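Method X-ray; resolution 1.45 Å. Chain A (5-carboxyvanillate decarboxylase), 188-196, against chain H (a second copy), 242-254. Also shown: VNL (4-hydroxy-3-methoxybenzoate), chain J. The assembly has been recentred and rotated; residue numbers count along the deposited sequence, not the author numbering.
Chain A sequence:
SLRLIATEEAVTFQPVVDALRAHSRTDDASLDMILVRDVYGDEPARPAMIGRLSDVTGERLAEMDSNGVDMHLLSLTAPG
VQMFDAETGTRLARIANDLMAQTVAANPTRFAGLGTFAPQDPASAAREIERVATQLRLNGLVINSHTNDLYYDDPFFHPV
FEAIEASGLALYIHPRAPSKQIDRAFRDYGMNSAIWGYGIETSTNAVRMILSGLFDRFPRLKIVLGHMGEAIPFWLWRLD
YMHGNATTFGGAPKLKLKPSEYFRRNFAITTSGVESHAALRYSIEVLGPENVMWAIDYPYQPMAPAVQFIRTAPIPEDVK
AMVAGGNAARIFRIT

Chain A 188-196: DYGMNSAIW
Chain H (242-254) MHGNATTFGGAPK

Two copies of 5-carboxyvanillate decarboxylase meet here in a small, mainly apolar contact, in which a chain of tight turns on A packs against the last turns of a helix and the following loop on H, with one water bridging two glycines and another linking polar side chains and ligand; 394 Å² is buried, both sides summed. Stretch A has no regular helix or strand. A type I' turn runs from D188(A) to M191(A), closed by M191(A) N to D188(A) O at 3.0 Å, with Y189(A) at phi/psi 59/26 and G190(A) at 71/14. Type I turns follow from G190(A) to S193(A) and from S193(A) to W196(A), the latter closed by a weak bond from W196(A) N to S193(A) O, 3.3 Å; W196(A) is the N-cap of the next helix. On H, a helix already under way at M242(H), kinked where N of G244(H) and N245(H) has no bond to the turn before, leads to a loop in which G251(H) turns to positive phi (74/10), and A252(H) N bonds back to A246(H) O at 3.1 Å. The chains run in opposite senses: CA of Y189(A) lies 3.9 Å from CA of A252(H), CA of G190(A) 3.9 Å from CA of G250(H), and CA of I195(A) 5.1 Å from CA of M242(H).

The closest backbone approach is glycine against glycine. An ideal CB on G190(A) would lie 3.0 Å from A246(H) CA, and one on G250(H) 2.6 Å from G190(A) CA; both would clash, so the absence of side chains lets the main chains come together. The positive phi of G190(A) also favours glycine. G190(A) N is 3.3 Å from G250(H) O, and a water bridges the pair, accepting from G190(A) N at 3.0 Å and donating to G250(H) O at 3.0 Å.

Beside this site, the small A246(H) points its CB toward A, 3.5 Å from Y189(A) O and 3.9 Å from I195(A) CD1. Y189(A) (chi1 -38°, chi2 -54°) directs CA-to-CB away overall, yet its CB lies 4.0 Å from A252(H) CB. A252(H) CA sits at the edge of the tyrosine ring, and P253(H), C-gamma endo, brings CD to 3.8 Å from Y189(A) CD1.

At the other end, M242(H) (m, m, t) points toward A, touching I195(A) CB with its CB at 3.7 Å and A194(A) CB with its CE at 3.7 Å. I195(A), t for both chi angles, is extended, and its CD1 lies 3.8 Å from H243(H) CA, at the edge of the H243(H) imidazole, 4.2 Å from CD2. H243(H) itself (chi1 -168°) directs CA-to-CB away.

A second water links S193(A) OG (t), 2.9 Å away, with N245(H) ND2, from which it accepts weakly at 3.1 Å, and donates to O1 of 4-hydroxy-3-methoxybenzoate at 2.7 Å. Both chains thus approach the ligand carboxylate: S193(A) OG is 3.6 Å from VNL O2, and N245(H) ND2 3.6 Å from VNL O1.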

# COMPACT_ATOMS: atom_id res chain seq x y z
N ASP A 188 -10.13 -6.88 11.58
CA ASP A 188 -11.06 -5.88 12.11
C ASP A 188 -11.56 -4.92 11.03
O ASP A 188 -10.90 -4.71 10.01
CB ASP A 188 -10.40 -5.07 13.23
CG ASP A 188 -10.05 -5.93 14.42
OD1 ASP A 188 -10.98 -6.55 14.99
OD2 ASP A 188 -8.86 -6.00 14.78
N TYR A 189 -12.75 -4.36 11.27
CA TYR A 189 -13.31 -3.31 10.42
C TYR A 189 -13.49 -3.71 8.96
O TYR A 189 -13.47 -2.85 8.07
CB TYR A 189 -12.46 -2.01 10.52
CG TYR A 189 -11.95 -1.74 11.92
CD1 TYR A 189 -12.82 -1.70 13.01
CD2 TYR A 189 -10.60 -1.58 12.16
CE1 TYR A 189 -12.35 -1.47 14.29
CE2 TYR A 189 -10.12 -1.35 13.45
CZ TYR A 189 -11.00 -1.31 14.50
OH TYR A 189 -10.53 -1.09 15.77
N GLY A 190 -13.66 -5.00 8.70
CA GLY A 190 -13.85 -5.49 7.34
C GLY A 190 -12.61 -5.42 6.47
O GLY A 190 -12.67 -5.55 5.25
N MET A 191 -11.46 -5.21 7.11
CA MET A 191 -10.21 -5.00 6.38
C MET A 191 -9.67 -6.24 5.67
O MET A 191 -8.70 -6.15 4.93
CB MET A 191 -9.16 -4.39 7.30
CG MET A 191 -9.49 -2.94 7.66
SD MET A 191 -8.42 -2.20 8.91
CE MET A 191 -6.86 -2.20 8.04
N ASN A 192 -10.30 -7.39 5.88
CA ASN A 192 -9.90 -8.59 5.15
C ASN A 192 -10.09 -8.45 3.65
O ASN A 192 -9.43 -9.12 2.86
CB ASN A 192 -10.71 -9.81 5.64
CG ASN A 192 -12.17 -9.77 5.19
OD1 ASN A 192 -12.53 -10.30 4.13
ND2 ASN A 192 -13.01 -9.14 6.00
N SER A 193 -11.01 -7.57 3.26
CA SER A 193 -11.57 -7.57 1.92
C SER A 193 -11.02 -6.42 1.07
O SER A 193 -9.89 -5.95 1.28
CB SER A 193 -13.11 -7.50 2.05
OG SER A 193 -13.78 -7.68 0.81
N ALA A 194 -11.82 -5.97 0.11
CA ALA A 194 -11.42 -4.98 -0.88
C ALA A 194 -11.04 -3.62 -0.29
O ALA A 194 -10.22 -2.89 -0.88
CB ALA A 194 -12.52 -4.82 -1.92
N ILE A 195 -11.60 -3.28 0.87
CA ILE A 195 -11.35 -1.96 1.45
C ILE A 195 -9.88 -1.75 1.81
O ILE A 195 -9.41 -0.61 1.84
CB ILE A 195 -12.27 -1.69 2.66
CG1 ILE A 195 -12.29 -0.20 3.01
CG2 ILE A 195 -11.86 -2.54 3.86
CD1 ILE A 195 -13.32 0.16 4.04
N TRP A 196 -9.15 -2.83 2.12
CA TRP A 196 -7.72 -2.64 2.44
C TRP A 196 -6.85 -3.88 2.24
O TRP A 196 -5.82 -3.83 1.56
CB TRP A 196 -7.55 -2.08 3.87
CG TRP A 196 -6.16 -1.54 4.08
CD1 TRP A 196 -5.21 -2.00 4.95
CD2 TRP A 196 -5.56 -0.44 3.37
NE1 TRP A 196 -4.05 -1.26 4.82
CE2 TRP A 196 -4.24 -0.29 3.87
CE3 TRP A 196 -6.00 0.43 2.36
CZ2 TRP A 196 -3.37 0.69 3.39
CZ3 TRP A 196 -5.13 1.41 1.90
CH2 TRP A 196 -3.83 1.53 2.41
N MET H 242 -15.77 1.02 -0.68
CA MET H 242 -15.92 -0.26 0.02
C MET H 242 -16.36 -0.12 1.47
O MET H 242 -16.62 -1.12 2.14
CB MET H 242 -14.61 -1.05 -0.07
CG MET H 242 -14.40 -1.69 -1.43
SD MET H 242 -15.75 -2.80 -1.86
CE MET H 242 -15.36 -3.21 -3.58
N HIS H 243 -16.49 1.11 1.95
CA HIS H 243 -16.84 1.32 3.35
C HIS H 243 -18.21 0.75 3.72
O HIS H 243 -18.38 0.21 4.82
CB HIS H 243 -16.73 2.79 3.74
CG HIS H 243 -16.79 3.01 5.21
ND1 HIS H 243 -17.67 3.90 5.80
CD2 HIS H 243 -16.10 2.44 6.22
CE1 HIS H 243 -17.50 3.87 7.11
NE2 HIS H 243 -16.55 2.99 7.39
N GLY H 244 -19.18 0.83 2.81
CA GLY H 244 -20.49 0.24 3.05
C GLY H 244 -20.42 -1.25 3.34
O GLY H 244 -21.08 -1.75 4.26
N ASN H 245 -19.62 -1.97 2.56
CA ASN H 245 -19.46 -3.40 2.80
C ASN H 245 -18.83 -3.63 4.16
O ASN H 245 -19.17 -4.59 4.87
CB ASN H 245 -18.59 -4.05 1.73
CG ASN H 245 -19.31 -4.22 0.41
OD1 ASN H 245 -20.54 -4.17 0.33
ND2 ASN H 245 -18.53 -4.45 -0.65
N ALA H 246 -17.90 -2.76 4.53
CA ALA H 246 -17.19 -2.90 5.80
C ALA H 246 -18.14 -2.73 6.99
O ALA H 246 -18.07 -3.49 7.95
CB ALA H 246 -16.01 -1.92 5.87
N THR H 247 -19.03 -1.74 6.92
CA THR H 247 -19.99 -1.54 8.01
C THR H 247 -21.16 -2.53 7.96
O THR H 247 -21.70 -2.90 9.00
CB THR H 247 -20.53 -0.09 8.05
OG1 THR H 247 -21.16 0.24 6.81
CG2 THR H 247 -19.39 0.88 8.31
N THR H 248 -21.53 -2.98 6.77
CA THR H 248 -22.67 -3.89 6.65
C THR H 248 -22.31 -5.33 7.01
O THR H 248 -23.03 -5.99 7.76
CB THR H 248 -23.28 -3.84 5.23
OG1 THR H 248 -23.74 -2.51 4.95
CG2 THR H 248 -24.45 -4.81 5.12
N PHE H 249 -21.18 -5.80 6.48
CA PHE H 249 -20.79 -7.21 6.64
C PHE H 249 -19.57 -7.42 7.53
O PHE H 249 -19.35 -8.53 8.03
CB PHE H 249 -20.50 -7.84 5.28
CG PHE H 249 -21.63 -7.72 4.29
CD1 PHE H 249 -22.85 -8.32 4.56
CD2 PHE H 249 -21.46 -7.04 3.10
CE1 PHE H 249 -23.89 -8.23 3.65
CE2 PHE H 249 -22.50 -6.94 2.19
CZ PHE H 249 -23.72 -7.54 2.46
N GLY H 250 -18.76 -6.38 7.71
CA GLY H 250 -17.47 -6.55 8.37
C GLY H 250 -17.34 -6.07 9.81
O GLY H 250 -16.25 -6.11 10.38
N GLY H 251 -18.44 -5.60 10.39
CA GLY H 251 -18.42 -5.14 11.77
C GLY H 251 -17.74 -3.80 11.99
O GLY H 251 -17.49 -3.40 13.14
N ALA H 252 -17.42 -3.09 10.91
CA ALA H 252 -16.86 -1.76 11.03
C ALA H 252 -17.90 -0.81 11.60
O ALA H 252 -19.08 -0.90 11.26
CB ALA H 252 -16.34 -1.26 9.68
N PRO H 253 -17.48 0.09 12.50
CA PRO H 253 -18.45 0.99 13.11
C PRO H 253 -18.94 2.05 12.13
O PRO H 253 -18.22 2.43 11.21
CB PRO H 253 -17.65 1.65 14.24
CG PRO H 253 -16.22 1.61 13.75
CD PRO H 253 -16.12 0.28 13.03
N LYS H 254 -20.17 2.51 12.33
CA LYS H 254 -20.69 3.61 11.52
C LYS H 254 -19.94 4.89 11.86
O LYS H 254 -19.68 5.19 13.03
CB LYS H 254 -22.19 3.78 11.75
CG LYS H 254 -23.04 2.62 11.27
CD LYS H 254 -23.10 2.57 9.75
CE LYS H 254 -24.22 1.67 9.28
NZ LYS H 254 -24.44 1.77 7.81
C1 VNL J . -15.24 -8.54 -3.55
CO1 VNL J . -14.93 -7.51 -4.45
CO2 VNL J . -14.82 -9.86 -3.79
CM1 VNL J . -14.19 -7.78 -5.61
CM2 VNL J . -14.07 -10.15 -4.93
OM VNL J . -13.62 -11.41 -5.24
CZ VNL J . -13.75 -9.08 -5.87
CC VNL J . -16.07 -8.23 -2.33
CV VNL J . -13.88 -12.52 -4.35
O1 VNL J . -16.70 -7.14 -2.25
O2 VNL J . -16.16 -9.10 -1.44
O3 VNL J . -13.32 -9.49 -7.11
O HOH W 1 -13.67 -7.55 10.20
O HOH W 2 -16.31 -6.42 0.34